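Local atomic coordinates of mandelate racemase/muconate lactonizing enzyme family protein (Roseovarius nubinhibens ISM, PDB entry 3U4F), a protein that probably acts as a magnesium-dependent hydro-lyase or related enzyme of the mandelate racemase branch of the enolase superfamily. Residues 129-142 with 323-337. Numbering follows the deposited sequence.
Sequences GSAGTIRAYASSMK and RAIPNAGKYLEFSIE. With GAI (guanidine), chain F.
Tyr137 N donates to Leu332 O and Tyr137 O accepts from Phe334 N, two of five backbone hydrogen bonds that pair strand 132-139 with residues 332-336 in parallel, the strand axes 37° apart; this joins the first barrel strand to the last, closing the TIM barrel. Tyr137 lays its ring over the Glu333 backbone, CA standing 3.7 Å from the ring centroid, a CH-pi contact. The same ring turns an edge to the face of Tyr331, centroids 5.1 Å apart and planes at 72°. Glu333 extends with CG anti to the backbone N (chi1 -176°), bringing OE2 2.7 Å from Ser139 OG, which donates to its anti lone pair; guanidine N1 donates to OE2 as well. Met141, a selenomethionine, brings CE to 3.5 Å from Glu333 OE2. At the N-terminal end of strand 132-139, Arg323 bends at chi2 and chi3: NE donates to Ser130 O at 3.0 Å and NH2 to Ser130 OG, NH1 donates to Thr133 O at 2.9 Å, and Gly132 CA sits 3.5 Å from Arg323 CZ over the guanidinium face. A leucine in place of Arg323 would probably leave both carbonyls without these donors and the 130-133 backbone less firmly held. With Cys308 N on OE1, bonds to both oxygens fix the Glu333 carboxylate's rotation, consistent with a preset acceptor for the ligand in the magnesium-containing pocket.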
# COMPACT_ATOMS: atom_id res chain seq x y z
N GLY A 129 18.03 1.83 25.74
CA GLY A 129 18.28 3.21 26.17
C GLY A 129 17.90 3.43 27.63
O GLY A 129 18.07 2.54 28.46
N SER A 130 17.38 4.60 27.93
CA SER A 130 17.00 4.95 29.30
C SER A 130 16.01 6.09 29.27
O SER A 130 15.90 6.81 28.27
CB SER A 130 18.24 5.37 30.10
OG SER A 130 18.89 6.44 29.46
N ALA A 131 15.28 6.25 30.37
CA ALA A 131 14.49 7.45 30.57
C ALA A 131 15.38 8.72 30.53
O ALA A 131 16.57 8.69 30.90
CB ALA A 131 13.75 7.36 31.92
N GLY A 132 14.80 9.82 30.06
CA GLY A 132 15.52 11.10 30.00
C GLY A 132 14.92 12.03 28.97
O GLY A 132 13.83 11.81 28.49
N THR A 133 15.63 13.11 28.65
CA THR A 133 15.05 14.16 27.84
C THR A 133 15.44 14.00 26.37
O THR A 133 16.41 13.31 26.04
CB THR A 133 15.55 15.54 28.29
OG1 THR A 133 16.97 15.50 28.25
CG2 THR A 133 15.09 15.85 29.75
N ILE A 134 14.67 14.68 25.51
CA ILE A 134 14.87 14.72 24.06
C ILE A 134 14.60 16.14 23.60
O ILE A 134 13.52 16.71 23.87
CB ILE A 134 13.86 13.79 23.29
CG1 ILE A 134 13.89 12.37 23.82
CG2 ILE A 134 14.21 13.71 21.79
CD1 ILE A 134 12.83 12.08 24.84
N ARG A 135 15.54 16.69 22.85
CA ARG A 135 15.36 17.99 22.24
C ARG A 135 14.18 17.93 21.31
O ARG A 135 14.08 16.98 20.53
CB ARG A 135 16.59 18.35 21.40
CG ARG A 135 16.51 19.76 20.78
CD ARG A 135 17.79 20.04 20.01
NE ARG A 135 17.76 21.36 19.38
CZ ARG A 135 18.59 21.73 18.40
NH1 ARG A 135 19.46 20.87 17.90
NH2 ARG A 135 18.50 22.95 17.89
N ALA A 136 13.31 18.94 21.36
CA ALA A 136 12.15 18.94 20.44
C ALA A 136 12.26 20.09 19.45
O ALA A 136 12.81 21.15 19.78
CB ALA A 136 10.87 19.05 21.23
N TYR A 137 11.74 19.90 18.24
CA TYR A 137 11.51 21.05 17.37
C TYR A 137 10.02 21.34 17.25
O TYR A 137 9.21 20.42 17.14
CB TYR A 137 12.20 20.90 16.01
CG TYR A 137 11.64 19.89 15.01
CD1 TYR A 137 10.66 20.26 14.09
CD2 TYR A 137 12.19 18.60 14.91
CE1 TYR A 137 10.17 19.34 13.12
CE2 TYR A 137 11.75 17.68 13.96
CZ TYR A 137 10.74 18.06 13.05
OH TYR A 137 10.30 17.17 12.09
N ALA A 138 9.68 22.63 17.27
CA ALA A 138 8.32 23.13 17.08
C ALA A 138 7.93 22.97 15.61
O ALA A 138 8.54 23.56 14.73
CB ALA A 138 8.23 24.58 17.50
N SER A 139 6.95 22.12 15.35
CA SER A 139 6.62 21.80 13.98
C SER A 139 5.25 22.42 13.63
O SER A 139 4.21 22.05 14.18
CB SER A 139 6.64 20.29 13.74
OG SER A 139 6.53 19.98 12.37
N SER A 140 5.30 23.39 12.72
CA SER A 140 4.10 23.90 12.08
C SER A 140 3.61 22.94 10.99
O SER A 140 4.41 22.48 10.15
CB SER A 140 4.40 25.26 11.45
OG SER A 140 3.34 25.62 10.56
N MSE A 141 2.31 22.70 10.98
CA MSE A 141 1.67 21.88 9.94
C MSE A 141 1.11 22.74 8.81
O MSE A 141 0.74 22.21 7.77
CB MSE A 141 0.51 21.04 10.56
CG MSE A 141 0.95 20.15 11.72
SE MSE A 141 2.31 18.86 11.09
CE MSE A 141 3.40 18.67 12.70
N LYS A 142 1.06 24.06 9.01
CA LYS A 142 0.21 24.91 8.16
C LYS A 142 0.91 25.53 6.96
O LYS A 142 2.05 25.96 7.07
CB LYS A 142 -0.41 26.03 9.01
CG LYS A 142 -1.49 25.56 9.99
CD LYS A 142 -2.16 26.75 10.67
CE LYS A 142 -3.44 26.34 11.39
NZ LYS A 142 -4.26 27.51 11.85
N ARG A 323 15.28 7.89 22.64
CA ARG A 323 16.07 7.65 23.87
C ARG A 323 16.89 6.38 23.78
O ARG A 323 17.75 6.13 24.62
CB ARG A 323 15.17 7.64 25.12
CG ARG A 323 14.61 8.99 25.54
CD ARG A 323 15.70 10.02 26.03
NE ARG A 323 16.64 9.42 26.99
CZ ARG A 323 17.74 10.00 27.47
NH1 ARG A 323 18.06 11.24 27.12
NH2 ARG A 323 18.51 9.33 28.31
N ALA A 324 16.65 5.57 22.74
CA ALA A 324 17.30 4.26 22.68
C ALA A 324 18.26 4.08 21.53
O ALA A 324 19.31 3.48 21.72
CB ALA A 324 16.26 3.10 22.70
N ILE A 325 17.92 4.56 20.33
CA ILE A 325 18.72 4.14 19.17
C ILE A 325 20.07 4.88 19.15
O ILE A 325 20.14 6.05 19.50
CB ILE A 325 17.96 4.32 17.83
CG1 ILE A 325 17.51 5.76 17.66
CG2 ILE A 325 16.76 3.35 17.80
CD1 ILE A 325 17.11 6.10 16.22
N PRO A 326 21.14 4.19 18.74
CA PRO A 326 22.45 4.86 18.86
C PRO A 326 22.63 5.96 17.81
O PRO A 326 23.45 6.87 17.98
CB PRO A 326 23.45 3.71 18.62
CG PRO A 326 22.69 2.67 17.83
CD PRO A 326 21.25 2.78 18.34
N ASN A 327 21.86 5.87 16.72
CA ASN A 327 21.92 6.87 15.65
C ASN A 327 20.69 7.80 15.64
O ASN A 327 20.21 8.20 14.57
CB ASN A 327 22.13 6.20 14.27
CG ASN A 327 21.01 5.21 13.91
OD1 ASN A 327 20.42 4.58 14.77
ND2 ASN A 327 20.72 5.08 12.62
N ALA A 328 20.20 8.16 16.82
CA ALA A 328 19.12 9.17 16.93
C ALA A 328 19.52 10.47 16.27
O ALA A 328 20.67 10.92 16.43
CB ALA A 328 18.77 9.41 18.40
N GLY A 329 18.61 11.05 15.49
CA GLY A 329 18.79 12.40 14.96
C GLY A 329 18.73 13.50 16.01
O GLY A 329 18.81 13.24 17.23
N LYS A 330 18.55 14.75 15.56
CA LYS A 330 18.82 15.90 16.43
C LYS A 330 17.70 16.22 17.40
O LYS A 330 17.91 16.90 18.40
CB LYS A 330 19.12 17.15 15.60
CG LYS A 330 20.40 17.05 14.76
CD LYS A 330 20.50 18.25 13.80
CE LYS A 330 21.85 18.26 13.06
NZ LYS A 330 21.81 19.39 12.06
N TYR A 331 16.49 15.77 17.08
CA TYR A 331 15.30 16.27 17.75
C TYR A 331 14.04 15.50 17.38
O TYR A 331 13.96 14.83 16.35
CB TYR A 331 15.06 17.78 17.54
CG TYR A 331 15.63 18.34 16.24
CD1 TYR A 331 16.35 19.52 16.23
CD2 TYR A 331 15.43 17.67 15.02
CE1 TYR A 331 16.89 20.04 15.01
CE2 TYR A 331 15.97 18.16 13.81
CZ TYR A 331 16.71 19.34 13.84
OH TYR A 331 17.24 19.81 12.66
N LEU A 332 13.09 15.62 18.30
CA LEU A 332 11.73 15.12 18.21
C LEU A 332 10.85 16.12 17.46
O LEU A 332 10.77 17.27 17.87
CB LEU A 332 11.21 14.99 19.65
CG LEU A 332 9.73 14.66 19.83
CD1 LEU A 332 9.54 13.17 19.51
CD2 LEU A 332 9.25 14.98 21.26
N GLU A 333 10.15 15.67 16.41
CA GLU A 333 9.10 16.49 15.80
C GLU A 333 7.94 16.70 16.78
O GLU A 333 7.34 15.74 17.25
CB GLU A 333 8.54 15.84 14.54
CG GLU A 333 7.52 16.79 13.90
CD GLU A 333 7.09 16.41 12.53
OE1 GLU A 333 7.31 15.25 12.13
OE2 GLU A 333 6.54 17.31 11.85
N PHE A 334 7.64 17.95 17.08
CA PHE A 334 6.63 18.26 18.08
C PHE A 334 5.64 19.23 17.49
O PHE A 334 5.94 20.42 17.34
CB PHE A 334 7.26 18.86 19.34
CG PHE A 334 6.28 18.94 20.50
CD1 PHE A 334 6.13 17.86 21.37
CD2 PHE A 334 5.51 20.09 20.69
CE1 PHE A 334 5.20 17.92 22.42
CE2 PHE A 334 4.57 20.15 21.74
CZ PHE A 334 4.43 19.09 22.60
N SER A 335 4.45 18.73 17.15
CA SER A 335 3.42 19.60 16.56
C SER A 335 2.98 20.71 17.53
O SER A 335 2.59 20.44 18.68
CB SER A 335 2.17 18.81 16.14
OG SER A 335 1.20 19.75 15.65
N ILE A 336 3.03 21.95 17.05
CA ILE A 336 2.61 23.07 17.85
C ILE A 336 1.20 23.61 17.49
O ILE A 336 0.79 24.68 17.95
CB ILE A 336 3.68 24.20 17.92
CG1 ILE A 336 4.22 24.61 16.53
CG2 ILE A 336 4.81 23.77 18.88
CD1 ILE A 336 3.19 25.29 15.62
N GLU A 337 0.44 22.84 16.72
CA GLU A 337 -0.91 23.30 16.34
C GLU A 337 -1.86 23.21 17.53
O GLU A 337 -1.72 22.33 18.36
CB GLU A 337 -1.42 22.51 15.14
CG GLU A 337 -0.52 22.61 13.87
CD GLU A 337 -0.32 24.04 13.35
OE1 GLU A 337 -1.12 24.91 13.72
OE2 GLU A 337 0.62 24.27 12.55
C GAI F . 5.90 16.47 8.60
N1 GAI F . 5.19 16.90 9.60
N2 GAI F . 5.42 16.29 7.31
N3 GAI F . 7.18 16.10 8.79
O HOH W 1 20.17 18.02 18.89